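Local coordinates for PF04016 domain protein (Desulfitobacterium hafniense, PDB 3L5O) that is of unknown function but combines enolase-like and Rossmann-like folds, and possibly takes part in heavy-metal chelation, at residues H46-I49 and G54-L57; G145-F150 and F182-C187. All coordinates share one frame; numbering follows the deposited sequence.

Contact 1 and contact 2 sample the two halves of the protein. The hairpin of 46-49 and 54-57 belongs to a three-stranded antiparallel sheet, probably part of the enolase-like fold, whereas 145-150 leaves a mainly parallel sheet, probably of the Rossmann-like fold, and 182-187 is the helix and turn beside it. Contact 1 closes before contact 2 opens along the chain, and they lie on opposite sides of its centre, with centres about 27 Å apart and nearest atoms about 10 Å apart. They do not touch. At contact 2 the side chain of Val-147 comes within about 4 Å of a bound imidazole, probably from the crystallisation liquor, which may mark a pocket.

Contact 1. Residues H46-I49 and G54-L57; sequences HSVI and GVGL
Val-48 and Leu-57 face each other as a non-hydrogen-bonded pair in an antiparallel beta hairpin, and next to them Ile-49 and Gly-56 form the hydrogen-bonded pair. Two bonds join the latter: Ile-49 N donates to Gly-56 O at 3.0 Å, and Gly-56 N donates in turn to Ile-49 O. Gly-56 O also receives a CA-H...O contact from Val-48 CA, at 3.4 Å.

Val-48 can be followed outward. Its CB lies 3.9 Å from both Gly-56 O and Leu-57 CD2. One branch, CG2, stands trans to the backbone N, which carries it across to the partner strand; there it meets Gly-56 O at 3.4 Å, Val-55 CG1 at 3.5 Å, a close fit for two methyls, and Leu-57 CD2 at 3.8 Å. The other branch, CG1, is turned back over its own backbone (chi1 65°). Compact branched valines and a leucine suit this buried face, while Gly-56 brings only backbone to the other.

Around the hairpin, strand 39-42 pairs with the far edge of 46-49 through Val-48 and Val-41. Helix 244-251 covers the face of Val-48 and Leu-57 with Phe-248 and Val-251, and helix 91-105 packs Ala-99, Ala-100 and Ala-103 against Ile-49 on the reverse face.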
loop_
_atom_site.group_PDB
_atom_site.type_symbol
_atom_site.label_atom_id
_atom_site.label_comp_id
_atom_site.label_asym_id
_atom_site.label_seq_id
_atom_site.Cartn_x
_atom_site.Cartn_y
_atom_site.Cartn_z
ATOM N N HIS A 46 7.869 -2.880 -8.952
ATOM C CA HIS A 46 7.000 -3.658 -8.076
ATOM C C HIS A 46 7.445 -5.106 -8.014
ATOM O O HIS A 46 8.110 -5.603 -8.913
ATOM C CB HIS A 46 5.531 -3.657 -8.533
ATOM C CG HIS A 46 4.828 -2.337 -8.397
ATOM N ND1 HIS A 46 4.606 -1.506 -9.475
ATOM C CD2 HIS A 46 4.268 -1.726 -7.325
ATOM C CE1 HIS A 46 3.948 -0.435 -9.069
ATOM N NE2 HIS A 46 3.729 -0.546 -7.770
ATOM N N SER A 47 7.050 -5.755 -6.922
ATOM C CA SER A 47 7.015 -7.202 -6.791
ATOM C C SER A 47 5.549 -7.627 -6.893
ATOM O O SER A 47 4.662 -6.883 -6.492
ATOM C CB SER A 47 7.592 -7.623 -5.442
ATOM O OG SER A 47 9.010 -7.478 -5.424
ATOM N N VAL A 48 5.301 -8.809 -7.456
ATOM C CA VAL A 48 3.939 -9.305 -7.672
ATOM C C VAL A 48 3.848 -10.819 -7.361
ATOM O O VAL A 48 4.716 -11.611 -7.735
ATOM C CB VAL A 48 3.405 -8.921 -9.086
ATOM C CG1 VAL A 48 4.190 -9.600 -10.181
ATOM C CG2 VAL A 48 1.918 -9.230 -9.218
ATOM N N ILE A 49 2.797 -11.192 -6.633
ATOM C CA ILE A 49 2.505 -12.576 -6.301
ATOM C C ILE A 49 1.073 -12.922 -6.685
ATOM O O ILE A 49 0.176 -12.145 -6.470
ATOM C CB ILE A 49 2.740 -12.803 -4.781
ATOM C CG1 ILE A 49 4.233 -12.657 -4.481
ATOM C CG2 ILE A 49 2.199 -14.137 -4.324
ATOM C CD1 ILE A 49 4.660 -13.135 -3.122
ATOM N N GLY A 54 -5.969 -14.678 -7.017
ATOM C CA GLY A 54 -5.694 -13.400 -6.389
ATOM C C GLY A 54 -4.284 -12.922 -6.668
ATOM O O GLY A 54 -3.321 -13.697 -6.614
ATOM N N VAL A 55 -4.152 -11.634 -6.944
ATOM C CA VAL A 55 -2.861 -11.030 -7.233
ATOM C C VAL A 55 -2.619 -9.815 -6.321
ATOM O O VAL A 55 -3.436 -8.896 -6.270
ATOM C CB VAL A 55 -2.773 -10.593 -8.722
ATOM C CG1 VAL A 55 -1.487 -9.782 -8.978
ATOM C CG2 VAL A 55 -2.841 -11.802 -9.613
ATOM N N GLY A 56 -1.486 -9.835 -5.621
ATOM C CA GLY A 56 -1.038 -8.720 -4.816
ATOM C C GLY A 56 0.268 -8.118 -5.295
ATOM O O GLY A 56 1.097 -8.783 -5.972
ATOM N N LEU A 57 0.431 -6.841 -4.946
ATOM C CA LEU A 57 1.541 -5.991 -5.386
ATOM C C LEU A 57 2.231 -5.352 -4.175
ATOM O O LEU A 57 1.588 -5.101 -3.125
ATOM C CB LEU A 57 1.033 -4.862 -6.284
ATOM C CG LEU A 57 0.424 -5.201 -7.634
ATOM C CD1 LEU A 57 -0.456 -4.058 -8.109
ATOM C CD2 LEU A 57 1.525 -5.494 -8.655
#

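Contact 2. Residues G145-F150 and F182-C187; sequences GVVGHF and FILPEC
Gly-145 and Cys-187 are the nearest CA pair, 6.0 Å apart, where strand 143-147 of a mainly parallel, probably Rossmann-like sheet meets the turn that follows helix 180-183. The first segment is extended through Val-147 and then leaves the sheet as a loop at Gly-148, whose positive phi (121°) is readily adopted by glycine. The second closes with a 3-10 turn: Glu-186 N bonds to Ile-183 O and Cys-187 N to Leu-184 O, both at 3.1 Å. This turn leads into strand 189-193, which lies parallel to 143-147 and is tied to it by backbone bonds from Gly-145 to Tyr-189 and Tyr-191.

No hydrogen bond joins the two segments; apolar side chains carry the contact. Gly-145 has no side chain, and Leu-184 CD2 and Cys-187 SG lie directly against its backbone. Leu-184 is extended beyond CB (chi2 -177°), which sends CD1 to Val-147 CG2 at 4.1 Å while CD2 reaches Gly-145 CA at 4.2 Å. Its chain crosses that of Val-147 at about a right angle, and Leu-205 of helix 202-208 touches both. Leucine thus supplies the length to span from the turn to the strand, and valine a short branched partner. Cys-187 SG rests 3.6 Å from Gly-145 N and 3.7 Å from Gly-145 CA.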
loop_
_atom_site.group_PDB
_atom_site.type_symbol
_atom_site.label_atom_id
_atom_site.label_comp_id
_atom_site.label_asym_id
_atom_site.label_seq_id
_atom_site.Cartn_x
_atom_site.Cartn_y
_atom_site.Cartn_z
ATOM N N GLY A 145 -1.842 16.488 5.459
ATOM C CA GLY A 145 -0.489 15.978 5.384
ATOM C C GLY A 145 -0.515 14.746 4.499
ATOM O O GLY A 145 -1.331 13.862 4.721
ATOM N N VAL A 146 0.388 14.688 3.526
ATOM C CA VAL A 146 0.534 13.553 2.606
ATOM C C VAL A 146 1.959 13.013 2.673
ATOM O O VAL A 146 2.909 13.750 2.466
ATOM C CB VAL A 146 0.251 13.961 1.150
ATOM C CG1 VAL A 146 0.490 12.764 0.208
ATOM C CG2 VAL A 146 -1.185 14.487 1.007
ATOM N N VAL A 147 2.107 11.717 2.952
ATOM C CA VAL A 147 3.409 11.060 2.936
ATOM C C VAL A 147 3.500 10.174 1.679
ATOM O O VAL A 147 2.705 9.275 1.506
ATOM C CB VAL A 147 3.605 10.194 4.184
ATOM C CG1 VAL A 147 4.958 9.513 4.184
ATOM C CG2 VAL A 147 3.424 11.016 5.463
ATOM N N GLY A 148 4.468 10.471 0.811
ATOM C CA GLY A 148 4.671 9.765 -0.428
ATOM C C GLY A 148 4.579 10.657 -1.625
ATOM O O GLY A 148 4.149 11.824 -1.564
ATOM N N HIS A 149 5.003 10.099 -2.739
ATOM C CA HIS A 149 4.961 10.789 -4.010
ATOM C C HIS A 149 3.695 10.334 -4.777
ATOM O O HIS A 149 3.531 9.153 -5.089
ATOM C CB HIS A 149 6.236 10.515 -4.804
ATOM C CG HIS A 149 6.268 11.213 -6.123
ATOM N ND1 HIS A 149 6.289 10.536 -7.327
ATOM C CD2 HIS A 149 6.218 12.532 -6.430
ATOM C CE1 HIS A 149 6.278 11.413 -8.317
ATOM N NE2 HIS A 149 6.240 12.629 -7.801
ATOM N N PHE A 150 2.783 11.273 -5.003
ATOM C CA PHE A 150 1.572 11.046 -5.785
ATOM C C PHE A 150 1.530 12.056 -6.932
ATOM O O PHE A 150 1.465 13.276 -6.710
ATOM C CB PHE A 150 0.348 11.173 -4.895
ATOM C CG PHE A 150 0.332 10.149 -3.772
ATOM C CD1 PHE A 150 -0.068 8.858 -4.013
ATOM C CD2 PHE A 150 0.798 10.477 -2.504
ATOM C CE1 PHE A 150 -0.058 7.907 -2.991
ATOM C CE2 PHE A 150 0.825 9.528 -1.492
ATOM C CZ PHE A 150 0.382 8.252 -1.738
ATOM N N PHE A 182 6.989 16.890 13.191
ATOM C CA PHE A 182 6.644 18.277 13.384
ATOM C C PHE A 182 5.287 18.595 12.752
ATOM O O PHE A 182 4.552 19.394 13.264
ATOM C CB PHE A 182 7.737 19.192 12.799
ATOM C CG PHE A 182 9.074 19.074 13.495
ATOM C CD1 PHE A 182 9.912 18.012 13.242
ATOM C CD2 PHE A 182 9.464 20.005 14.437
ATOM C CE1 PHE A 182 11.140 17.895 13.901
ATOM C CE2 PHE A 182 10.689 19.897 15.079
ATOM C CZ PHE A 182 11.524 18.837 14.800
ATOM N N ILE A 183 4.948 17.952 11.646
ATOM C CA ILE A 183 3.813 18.371 10.837
ATOM C C ILE A 183 2.578 17.524 11.060
ATOM O O ILE A 183 1.474 18.077 11.157
ATOM C CB ILE A 183 4.161 18.320 9.319
ATOM C CG1 ILE A 183 5.165 19.411 8.991
ATOM C CG2 ILE A 183 2.892 18.490 8.459
ATOM C CD1 ILE A 183 5.547 19.429 7.592
ATOM N N LEU A 184 2.731 16.191 11.082
ATOM C CA LEU A 184 1.558 15.326 11.108
ATOM C C LEU A 184 0.640 15.505 12.315
ATOM O O LEU A 184 -0.561 15.328 12.138
ATOM C CB LEU A 184 1.914 13.844 10.922
ATOM C CG LEU A 184 2.545 13.506 9.550
ATOM C CD1 LEU A 184 2.804 12.008 9.412
ATOM C CD2 LEU A 184 1.699 14.004 8.396
ATOM N N PRO A 185 1.163 15.739 13.530
ATOM C CA PRO A 185 0.291 16.005 14.688
ATOM C C PRO A 185 -0.625 17.224 14.562
ATOM O O PRO A 185 -1.637 17.268 15.267
ATOM C CB PRO A 185 1.285 16.122 15.856
ATOM C CG PRO A 185 2.443 15.274 15.434
ATOM C CD PRO A 185 2.574 15.643 13.953
ATOM N N GLU A 186 -0.306 18.163 13.664
ATOM C CA GLU A 186 -1.165 19.323 13.387
ATOM C C GLU A 186 -2.236 19.062 12.317
ATOM O O GLU A 186 -3.074 19.928 12.069
ATOM C CB GLU A 186 -0.326 20.515 12.906
ATOM C CG GLU A 186 0.871 20.876 13.763
ATOM C CD GLU A 186 0.555 20.809 15.243
ATOM O OE1 GLU A 186 -0.043 21.767 15.792
ATOM O OE2 GLU A 186 0.883 19.770 15.854
ATOM N N CYS A 187 -2.204 17.901 11.674
ATOM C CA CYS A 187 -3.047 17.663 10.488
ATOM C C CYS A 187 -4.432 17.137 10.819
ATOM O O CYS A 187 -4.582 16.274 11.674
ATOM C CB CYS A 187 -2.345 16.728 9.519
ATOM S SG CYS A 187 -0.907 17.501 8.741
#